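Local coordinates for DUF2020 domain-containing protein (PDB 3V7B) that is of unknown function but belongs to the DUF2020 family, in the clan of Mog1p- and PsbP-like folds, at residues T39-R43 with W129-Q133; Q42-G48 with V59-P64; G114-A118 with A138-A142. All coordinates share one frame; numbering follows the deposited sequence.

Contact 1. Residues T39-R43 with W129-Q133; sequences TNGQR and WSNQQ
N131 ND2 donates to Q42 OE1 at 2.8 Å, almost straight at 166°. The two side chains come from opposite directions, Q42 with an extended chain, and their amide planes stand 84° apart; the oxygen lies near the plane of the N131 amide, whereas the nitrogen sits above the carbonyl plane of Q42. At its other end, N131 OD1 accepts from Q132 NE2 at 2.8 Å, again from above the carbonyl plane. Q132 can turn back to N131 because its chain folds at chi2 (-70°), which also leaves NE2 3.5 Å from Q42 CD. Q132 CG packs 3.3 Å from N40 O, the carbonyl at the end of helix 33-40; the hydrogen bond to that oxygen comes from K137 NZ. G41 follows with positive phi, a conformation glycine adopts easily, and ends the helix; the side chain of Q42 after it points toward 129-133. Behind the amides, S130 OG accepts from Q132 N at 2.8 Å, an ST turn that shapes the exit from strand 124-130 and presents the next two side chains. The N131 amide is engaged at both ends, which fixes its flip; neutral groups make the bonds among Q42, N131 and Q132, while K137 serves N40 O.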
# COMPACT_ATOMS: atom_id res chain seq x y z
N THR A 39 -0.85 2.37 -14.58
CA THR A 39 0.45 2.28 -13.83
C THR A 39 0.85 0.86 -13.53
O THR A 39 1.96 0.42 -13.89
CB THR A 39 0.39 3.07 -12.51
OG1 THR A 39 -0.01 4.41 -12.80
CG2 THR A 39 1.82 3.05 -11.79
N ASN A 40 -0.09 0.11 -12.94
CA ASN A 40 0.18 -1.32 -12.57
C ASN A 40 0.14 -2.24 -13.82
O ASN A 40 0.97 -3.10 -13.96
CB ASN A 40 -0.74 -1.82 -11.48
CG ASN A 40 -0.16 -2.99 -10.71
OD1 ASN A 40 -0.76 -4.05 -10.63
ND2 ASN A 40 0.93 -2.75 -10.08
N GLY A 41 -0.80 -2.02 -14.72
CA GLY A 41 -0.70 -2.67 -16.02
C GLY A 41 -1.73 -3.72 -16.34
O GLY A 41 -1.65 -4.32 -17.43
N GLN A 42 -2.71 -3.91 -15.48
CA GLN A 42 -3.76 -4.89 -15.73
C GLN A 42 -5.11 -4.25 -15.66
O GLN A 42 -5.36 -3.36 -14.83
CB GLN A 42 -3.71 -6.03 -14.72
CG GLN A 42 -2.42 -6.81 -14.75
CD GLN A 42 -2.42 -7.98 -13.74
OE1 GLN A 42 -3.02 -7.91 -12.68
NE2 GLN A 42 -1.79 -9.07 -14.14
N ARG A 43 -6.02 -4.70 -16.53
CA ARG A 43 -7.38 -4.24 -16.46
C ARG A 43 -8.09 -4.49 -15.12
O ARG A 43 -7.90 -5.53 -14.49
CB ARG A 43 -8.20 -4.86 -17.59
CG ARG A 43 -7.65 -4.42 -18.95
CD ARG A 43 -8.33 -5.17 -20.07
NE ARG A 43 -7.81 -4.90 -21.40
CZ ARG A 43 -6.73 -5.49 -21.94
NH1 ARG A 43 -6.01 -6.38 -21.26
NH2 ARG A 43 -6.35 -5.22 -23.19
N TRP A 129 1.75 -2.99 -2.19
CA TRP A 129 2.13 -4.25 -2.78
C TRP A 129 1.55 -4.23 -4.20
O TRP A 129 0.43 -3.74 -4.43
CB TRP A 129 1.49 -5.38 -2.01
CG TRP A 129 2.05 -5.63 -0.65
CD1 TRP A 129 3.15 -6.37 -0.32
CD2 TRP A 129 1.48 -5.19 0.60
NE1 TRP A 129 3.29 -6.46 1.04
CE2 TRP A 129 2.32 -5.75 1.65
CE3 TRP A 129 0.35 -4.44 0.95
CZ2 TRP A 129 2.03 -5.56 2.96
CZ3 TRP A 129 0.08 -4.22 2.28
CH2 TRP A 129 0.87 -4.74 3.28
N SER A 130 2.30 -4.77 -5.14
CA SER A 130 1.84 -4.98 -6.50
C SER A 130 2.09 -6.43 -6.90
O SER A 130 3.04 -7.03 -6.47
CB SER A 130 2.61 -4.09 -7.47
OG SER A 130 2.44 -4.52 -8.82
N ASN A 131 1.25 -6.94 -7.80
CA ASN A 131 1.43 -8.30 -8.33
C ASN A 131 2.46 -8.32 -9.45
O ASN A 131 2.72 -9.37 -10.01
CB ASN A 131 0.09 -8.97 -8.76
CG ASN A 131 -0.48 -8.37 -10.04
OD1 ASN A 131 -0.01 -7.35 -10.53
ND2 ASN A 131 -1.53 -9.02 -10.59
N GLN A 132 3.00 -7.13 -9.79
CA GLN A 132 3.97 -6.97 -10.88
C GLN A 132 5.41 -7.08 -10.38
O GLN A 132 5.66 -6.93 -9.21
CB GLN A 132 3.76 -5.59 -11.53
CG GLN A 132 2.34 -5.42 -12.02
CD GLN A 132 2.01 -6.29 -13.21
OE1 GLN A 132 2.76 -6.34 -14.17
NE2 GLN A 132 0.87 -6.96 -13.17
N GLN A 133 6.33 -7.31 -11.29
CA GLN A 133 7.70 -7.55 -10.91
C GLN A 133 8.51 -6.29 -10.71
O GLN A 133 9.58 -6.36 -10.11
CB GLN A 133 8.37 -8.39 -11.96
CG GLN A 133 7.67 -9.73 -12.11
CD GLN A 133 8.55 -10.73 -12.82
OE1 GLN A 133 9.77 -10.78 -12.57
NE2 GLN A 133 7.96 -11.53 -13.70

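Contact 2. Residues Q42-G48 with V59-P64; sequences QRMTGQG and VFWSYP
Backbone hydrogen bonds join G48 to V59 in both directions, G48 N to V59 O at 3.0 Å and V59 N to G48 O at 2.9 Å, and W61 N gives another to G46 O. At the end of the antiparallel pairing T45 N and, weakly, G46 N both turn to W61 O, the former at 2.8 Å: a classic beta bulge. Beyond it S62 OG donates to R43 O over a doubtfully short distance; Q42 CB packs on the same hydroxyl. Among the side-chain contacts around the rings, selenomethionine M44 bends at chi2 and chi3, bringing SE 3.6 Å from F60 CB, at the ring edge, a Met-aromatic contact. The Q47 amide lies alongside F60, NE2 3.3 Å from F60 CE1, while its OE1 is bonded to S33. On the face opposite Q47 and F60, the W61 indole turns its edge to strand 46-50, CZ3 reaching 3.9 Å from G48 N, with V59 CG1 over one face. Glycines suit positions 46 and 48, bringing no side chain to the face of W61. The hairpin edges the sheet: strand 46-50 is outermost, and 57-61 lies between it and strand 69-75, whose A69 bonds to F60.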
# COMPACT_ATOMS: atom_id res chain seq x y z
N GLN A 42 -2.71 -3.91 -15.48
CA GLN A 42 -3.76 -4.89 -15.73
C GLN A 42 -5.11 -4.25 -15.66
O GLN A 42 -5.36 -3.36 -14.83
CB GLN A 42 -3.71 -6.03 -14.72
CG GLN A 42 -2.42 -6.81 -14.75
CD GLN A 42 -2.42 -7.98 -13.74
OE1 GLN A 42 -3.02 -7.91 -12.68
NE2 GLN A 42 -1.79 -9.07 -14.14
N ARG A 43 -6.02 -4.70 -16.53
CA ARG A 43 -7.38 -4.24 -16.46
C ARG A 43 -8.09 -4.49 -15.12
O ARG A 43 -7.90 -5.53 -14.49
CB ARG A 43 -8.20 -4.86 -17.59
CG ARG A 43 -7.65 -4.42 -18.95
CD ARG A 43 -8.33 -5.17 -20.07
NE ARG A 43 -7.81 -4.90 -21.40
CZ ARG A 43 -6.73 -5.49 -21.94
NH1 ARG A 43 -6.01 -6.38 -21.26
NH2 ARG A 43 -6.35 -5.22 -23.19
N MSE A 44 -8.93 -3.54 -14.71
CA MSE A 44 -9.68 -3.61 -13.44
C MSE A 44 -10.93 -4.48 -13.53
O MSE A 44 -11.83 -4.28 -14.40
CB MSE A 44 -10.10 -2.21 -12.96
CG MSE A 44 -10.39 -2.09 -11.43
SE MSE A 44 -8.75 -2.09 -10.38
CE MSE A 44 -7.96 -0.47 -11.01
N THR A 45 -11.03 -5.43 -12.62
CA THR A 45 -12.24 -6.17 -12.38
C THR A 45 -13.08 -5.52 -11.28
O THR A 45 -14.30 -5.54 -11.33
CB THR A 45 -11.95 -7.61 -11.92
OG1 THR A 45 -11.35 -8.31 -13.01
CG2 THR A 45 -13.24 -8.30 -11.61
N GLY A 46 -12.43 -5.00 -10.26
CA GLY A 46 -13.16 -4.41 -9.14
C GLY A 46 -12.17 -3.87 -8.14
O GLY A 46 -10.94 -4.06 -8.31
N GLN A 47 -12.71 -3.23 -7.09
CA GLN A 47 -11.88 -2.61 -6.08
C GLN A 47 -12.66 -2.39 -4.82
O GLN A 47 -13.84 -2.37 -4.88
CB GLN A 47 -11.29 -1.31 -6.58
CG GLN A 47 -12.28 -0.17 -6.72
CD GLN A 47 -11.66 0.95 -7.53
OE1 GLN A 47 -11.93 1.06 -8.72
NE2 GLN A 47 -10.80 1.74 -6.91
N GLY A 48 -11.98 -2.27 -3.68
CA GLY A 48 -12.68 -1.94 -2.41
C GLY A 48 -11.77 -1.19 -1.46
O GLY A 48 -10.62 -0.95 -1.79
N VAL A 59 -7.84 -1.61 -2.22
CA VAL A 59 -7.39 -2.85 -2.89
C VAL A 59 -7.98 -2.96 -4.29
O VAL A 59 -9.15 -2.63 -4.49
CB VAL A 59 -7.83 -4.06 -2.12
CG1 VAL A 59 -7.19 -5.34 -2.75
CG2 VAL A 59 -7.42 -3.93 -0.65
N PHE A 60 -7.14 -3.36 -5.25
CA PHE A 60 -7.49 -3.31 -6.62
C PHE A 60 -7.24 -4.68 -7.23
O PHE A 60 -6.15 -5.23 -7.17
CB PHE A 60 -6.69 -2.27 -7.41
CG PHE A 60 -6.65 -0.88 -6.80
CD1 PHE A 60 -7.60 0.08 -7.14
CD2 PHE A 60 -5.70 -0.56 -5.83
CE1 PHE A 60 -7.52 1.37 -6.65
CE2 PHE A 60 -5.71 0.72 -5.27
CZ PHE A 60 -6.62 1.68 -5.68
N TRP A 61 -8.28 -5.19 -7.87
CA TRP A 61 -8.29 -6.50 -8.49
C TRP A 61 -8.38 -6.46 -9.99
O TRP A 61 -9.11 -5.67 -10.56
CB TRP A 61 -9.49 -7.32 -8.00
CG TRP A 61 -9.28 -7.94 -6.66
CD1 TRP A 61 -8.71 -9.20 -6.34
CD2 TRP A 61 -9.74 -7.39 -5.43
NE1 TRP A 61 -8.74 -9.43 -4.99
CE2 TRP A 61 -9.39 -8.34 -4.38
CE3 TRP A 61 -10.37 -6.19 -5.08
CZ2 TRP A 61 -9.61 -8.07 -3.07
CZ3 TRP A 61 -10.63 -5.96 -3.74
CH2 TRP A 61 -10.25 -6.88 -2.77
N SER A 62 -7.63 -7.36 -10.62
CA SER A 62 -7.81 -7.73 -12.02
C SER A 62 -8.31 -9.17 -12.07
O SER A 62 -8.94 -9.64 -11.13
CB SER A 62 -6.51 -7.61 -12.79
OG SER A 62 -6.74 -7.67 -14.21
N TYR A 63 -7.99 -9.91 -13.13
CA TYR A 63 -8.54 -11.24 -13.25
C TYR A 63 -8.01 -12.28 -12.20
O TYR A 63 -8.74 -13.19 -11.81
CB TYR A 63 -8.37 -11.77 -14.68
CG TYR A 63 -6.92 -11.94 -15.11
CD1 TYR A 63 -6.21 -13.15 -14.85
CD2 TYR A 63 -6.24 -10.91 -15.78
CE1 TYR A 63 -4.87 -13.30 -15.24
CE2 TYR A 63 -4.92 -11.07 -16.16
CZ TYR A 63 -4.25 -12.26 -15.88
OH TYR A 63 -2.94 -12.39 -16.23
N PRO A 64 -6.75 -12.16 -11.75
CA PRO A 64 -6.34 -13.17 -10.73
C PRO A 64 -7.14 -13.11 -9.43
O PRO A 64 -7.79 -12.10 -9.09
CB PRO A 64 -4.87 -12.81 -10.44
CG PRO A 64 -4.42 -12.07 -11.64
CD PRO A 64 -5.63 -11.30 -12.13

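Contact 3. Residues G114-A118 with A138-A142; sequences GAVYA and AELMA
Y117 lays one face of its ring against the flank of helix 135-149, with E139 CA 3.9 Å from the ring centroid and 20° off its normal, a CH-pi contact. This is the tight part. CG of Y117 is anti to the backbone N (chi1 -174°), which carries the ring out from the strand and along the helix flank. There the ring is held at several points: the extended chain of E139 continues from CA across the same face, toward its CD1-CE1 rim, with E139 CG 3.5 Å from Y117 CE1, and A142 CB reaches Y117 CD2 at 3.5 Å. A138 CB meets the base of the same side chain, 3.8 Å from Y117 CB. Alanines one turn apart are well suited here, because their small methyls let the helix segment come within 7.7 Å of the strand, axis to axis, at a crossing angle of -37°. The polar ends look elsewhere: Y117 OH is hydrogen-bonded to E100 O, and E139 OE1 makes a salt bridge with R108, which probably also eases the closeness of the E139 and E100 carboxylates.

Packing slackens towards the start of the strand segment: between these two segments A115 meets the helix through its CB alone, 4.4 Å from A138 CB, while Q132 of the neighbouring loop packs on the same methyl. L140, on the exposed side, points away from the strand and touches T39 of helix 33-40, while M141 packs on W35 and V36 of that helix. Strand 114-121 runs between 124-130 and 105-111, and helix 135-149 crosses this part of the sheet, A142 and M141 also resting on V128 of strand 124-130. V116 and A118 point away from helix 135-149; A118 packs on V86 and A89 of helix 79-89. Helices thus flank the strand on both faces, consistent with the layered alpha-beta-alpha build of the Mog1p/PsbP clan.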
# COMPACT_ATOMS: atom_id res chain seq x y z
N GLY A 114 5.97 -10.57 -7.12
CA GLY A 114 5.39 -9.25 -6.93
C GLY A 114 6.38 -8.24 -6.37
O GLY A 114 7.59 -8.50 -6.30
N ALA A 115 5.86 -7.08 -5.93
CA ALA A 115 6.71 -5.99 -5.56
C ALA A 115 6.14 -5.41 -4.29
O ALA A 115 4.95 -5.50 -4.08
CB ALA A 115 6.75 -4.93 -6.66
N VAL A 116 6.98 -4.71 -3.55
CA VAL A 116 6.56 -3.96 -2.37
C VAL A 116 7.31 -2.63 -2.29
O VAL A 116 8.45 -2.49 -2.75
CB VAL A 116 6.77 -4.78 -1.07
CG1 VAL A 116 8.29 -5.06 -0.85
CG2 VAL A 116 6.02 -4.15 0.15
N TYR A 117 6.66 -1.65 -1.67
CA TYR A 117 7.27 -0.39 -1.44
C TYR A 117 6.67 0.08 -0.13
O TYR A 117 5.42 0.27 -0.01
CB TYR A 117 7.02 0.62 -2.58
CG TYR A 117 7.79 1.95 -2.42
CD1 TYR A 117 9.03 2.15 -3.08
CD2 TYR A 117 7.29 3.01 -1.66
CE1 TYR A 117 9.74 3.32 -2.96
CE2 TYR A 117 8.00 4.20 -1.53
CZ TYR A 117 9.23 4.35 -2.21
OH TYR A 117 9.99 5.49 -2.14
N ALA A 118 7.52 0.22 0.86
CA ALA A 118 7.09 0.49 2.24
C ALA A 118 7.94 1.53 2.91
O ALA A 118 9.15 1.42 3.01
CB ALA A 118 7.07 -0.78 3.07
N ALA A 138 4.95 0.08 -7.68
CA ALA A 138 4.59 0.21 -6.29
C ALA A 138 5.08 1.57 -5.77
O ALA A 138 4.36 2.28 -5.02
CB ALA A 138 5.21 -0.93 -5.48
N GLU A 139 6.26 1.96 -6.18
CA GLU A 139 6.82 3.26 -5.77
C GLU A 139 5.97 4.42 -6.27
O GLU A 139 5.71 5.34 -5.56
CB GLU A 139 8.23 3.38 -6.28
CG GLU A 139 8.85 4.72 -5.99
CD GLU A 139 10.34 4.74 -6.38
OE1 GLU A 139 11.00 3.67 -6.30
OE2 GLU A 139 10.81 5.82 -6.72
N LEU A 140 5.52 4.36 -7.51
CA LEU A 140 4.68 5.43 -8.11
C LEU A 140 3.35 5.55 -7.43
O LEU A 140 2.88 6.65 -7.14
CB LEU A 140 4.45 5.16 -9.59
CG LEU A 140 5.64 5.31 -10.55
CD1 LEU A 140 5.33 4.73 -11.96
CD2 LEU A 140 6.03 6.79 -10.61
N MSE A 141 2.77 4.38 -7.12
CA MSE A 141 1.53 4.37 -6.37
C MSE A 141 1.69 4.92 -4.95
O MSE A 141 0.84 5.66 -4.48
CB MSE A 141 0.94 2.92 -6.41
CG MSE A 141 0.41 2.54 -7.75
SE MSE A 141 -0.51 0.81 -7.80
CE MSE A 141 1.00 -0.40 -7.75
N ALA A 142 2.74 4.53 -4.24
CA ALA A 142 2.96 5.07 -2.89
C ALA A 142 3.13 6.56 -2.91
O ALA A 142 2.54 7.28 -2.09
CB ALA A 142 4.15 4.44 -2.22

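How the contacts relate
Contacts 1 and 2 share Q42 and R43, with centres 10 Å apart: the chain leaving helix 33-40 first meets the end of strand 124-130, then enters the edge hairpin. Contact 3 lies 9 Å from contact 1, centre to centre, and touches it directly; S130 O and A115 N, 2.9 Å apart, probably form a hydrogen bond between neighbouring strands, and M141 packs on N40. Contacts 2 and 3 do not touch, their nearest atoms being about 6 Å apart, but both reach the same sheet. No active site is known. A bound 1,2-ethanediol lies about 4 Å from the side chain of N131, and V59 has one about 6 Å from its side chain; such molecules probably come from the crystallisation liquor.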